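Local coordinates for protein putative (Helicobacter pylori, PDB 4O8S) that is a nucleotidyltransferase superfamily protein of the AbiEii toxin family that probably transfers nucleotides to a target, at residues D47-K52 with I126-D131. Sequence-based numbering, arbitrary orientation.
Sequences DFDCHK and IERIID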
# COMPACT_ATOMS: atom_id res chain seq x y z
N ASP A 47 -6.46 4.07 -1.76
CA ASP A 47 -6.78 3.18 -2.88
C ASP A 47 -7.64 2.02 -2.37
O ASP A 47 -7.29 1.35 -1.39
CB ASP A 47 -5.49 2.65 -3.51
CG ASP A 47 -5.66 2.26 -4.97
OD1 ASP A 47 -6.72 2.58 -5.59
OD2 ASP A 47 -4.73 1.65 -5.54
N PHE A 48 -8.77 1.78 -3.05
CA PHE A 48 -9.72 0.75 -2.62
C PHE A 48 -10.06 -0.22 -3.74
O PHE A 48 -9.92 0.11 -4.94
CB PHE A 48 -11.03 1.38 -2.18
CG PHE A 48 -10.92 2.30 -1.00
CD1 PHE A 48 -10.66 3.65 -1.19
CD2 PHE A 48 -11.13 1.83 0.29
CE1 PHE A 48 -10.59 4.53 -0.08
CE2 PHE A 48 -11.06 2.68 1.39
CZ PHE A 48 -10.78 4.04 1.20
N ASP A 49 -10.49 -1.41 -3.35
CA ASP A 49 -11.24 -2.30 -4.25
C ASP A 49 -12.66 -2.31 -3.71
O ASP A 49 -12.86 -2.15 -2.51
CB ASP A 49 -10.73 -3.74 -4.20
CG ASP A 49 -9.44 -3.93 -4.96
OD1 ASP A 49 -9.20 -3.19 -5.95
OD2 ASP A 49 -8.67 -4.83 -4.56
N CYS A 50 -13.63 -2.49 -4.60
CA CYS A 50 -15.02 -2.63 -4.19
C CYS A 50 -15.76 -3.38 -5.29
O CYS A 50 -15.52 -3.13 -6.47
CB CYS A 50 -15.64 -1.25 -4.01
SG CYS A 50 -17.12 -1.26 -2.95
N HIS A 51 -16.67 -4.28 -4.93
CA HIS A 51 -17.37 -5.06 -5.95
C HIS A 51 -18.60 -4.35 -6.53
O HIS A 51 -19.12 -4.76 -7.57
CB HIS A 51 -17.76 -6.44 -5.41
CG HIS A 51 -18.94 -6.41 -4.49
ND1 HIS A 51 -18.82 -6.20 -3.14
CD2 HIS A 51 -20.27 -6.55 -4.74
CE1 HIS A 51 -20.02 -6.23 -2.58
NE2 HIS A 51 -20.92 -6.43 -3.53
N LYS A 52 -19.07 -3.30 -5.86
CA LYS A 52 -20.17 -2.51 -6.41
C LYS A 52 -20.07 -1.02 -6.06
O LYS A 52 -19.29 -0.63 -5.18
CB LYS A 52 -21.52 -3.05 -5.95
CG LYS A 52 -21.85 -2.69 -4.50
CD LYS A 52 -23.05 -3.49 -3.99
CE LYS A 52 -23.23 -3.31 -2.49
NZ LYS A 52 -24.18 -4.31 -1.89
N ILE A 126 -2.22 -9.11 3.66
CA ILE A 126 -0.83 -8.84 3.34
C ILE A 126 -0.40 -9.52 2.04
O ILE A 126 0.32 -8.93 1.21
CB ILE A 126 0.12 -9.32 4.47
CG1 ILE A 126 -0.02 -8.43 5.70
CG2 ILE A 126 1.57 -9.31 4.01
CD1 ILE A 126 0.63 -7.09 5.51
N GLU A 127 -0.82 -10.76 1.86
CA GLU A 127 -0.37 -11.49 0.67
C GLU A 127 -0.88 -10.85 -0.62
O GLU A 127 -0.20 -10.89 -1.64
CB GLU A 127 -0.68 -13.00 0.75
CG GLU A 127 -2.13 -13.38 0.98
CD GLU A 127 -2.44 -14.83 0.57
OE1 GLU A 127 -3.64 -15.15 0.37
OE2 GLU A 127 -1.49 -15.64 0.44
N ARG A 128 -2.05 -10.23 -0.57
CA ARG A 128 -2.57 -9.53 -1.75
C ARG A 128 -1.75 -8.25 -1.98
O ARG A 128 -1.42 -7.90 -3.12
CB ARG A 128 -4.05 -9.19 -1.54
CG ARG A 128 -4.81 -8.66 -2.77
CD ARG A 128 -6.30 -8.52 -2.41
NE ARG A 128 -7.15 -7.88 -3.43
CZ ARG A 128 -8.05 -8.53 -4.17
NH1 ARG A 128 -8.23 -9.84 -4.03
NH2 ARG A 128 -8.78 -7.85 -5.05
N ILE A 129 -1.39 -7.56 -0.91
CA ILE A 129 -0.55 -6.39 -1.05
C ILE A 129 0.81 -6.75 -1.67
O ILE A 129 1.30 -6.04 -2.56
CB ILE A 129 -0.39 -5.64 0.28
CG1 ILE A 129 -1.78 -5.21 0.77
CG2 ILE A 129 0.53 -4.43 0.08
CD1 ILE A 129 -1.85 -4.78 2.25
N ILE A 130 1.41 -7.83 -1.20
CA ILE A 130 2.70 -8.29 -1.74
C ILE A 130 2.56 -8.58 -3.24
O ILE A 130 3.38 -8.13 -4.04
CB ILE A 130 3.17 -9.61 -1.05
CG1 ILE A 130 3.40 -9.39 0.46
CG2 ILE A 130 4.46 -10.10 -1.66
CD1 ILE A 130 3.79 -10.64 1.20
N ASP A 131 1.54 -9.36 -3.59
CA ASP A 131 1.27 -9.78 -4.97
C ASP A 131 1.13 -8.56 -5.88
O ASP A 131 1.76 -8.48 -6.94
CB ASP A 131 -0.01 -10.64 -4.98
CG ASP A 131 -0.29 -11.30 -6.32
OD1 ASP A 131 0.65 -11.58 -7.10
OD2 ASP A 131 -1.48 -11.56 -6.59
O HOH W 1 -6.61 -5.59 -5.73
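Strand 46-50 of the nucleotidyltransferase fold carries the end of the family's D-x-D signature at D47; two residues on, D49 meets R128 in a salt bridge that links this strand to helix 126-139. R128 NH2 donates to D49 OD2 at 3.1 Å with an N-H...O angle of 156°. The oxygen lies near the guanidinium plane but is itself approached from above its carboxylate, the two flat groups standing 77° apart. Arginine suits this place for its length: with CG anti to the backbone N (chi1 -170°) and extended as far as NE, the chain reaches across the 11.6 Å between the CA atoms of D49 and R128. The short aspartate suits its own place by giving each oxygen a different partner, OD1 a salt bridge with K28 and OD2 the one with R128. A water lies beside the pair and accepts a weak bond from R128 NE. R128 NH2 also donates to the backbone O of D108. K28 and R128 probably balance the buried carboxylate and the nearby D108 OD2. Strand 46-50 pairs in parallel with 98-106, and D47 beside E103 is consistent with the metal-binding carboxylates typical of the nucleotidyltransferase fold.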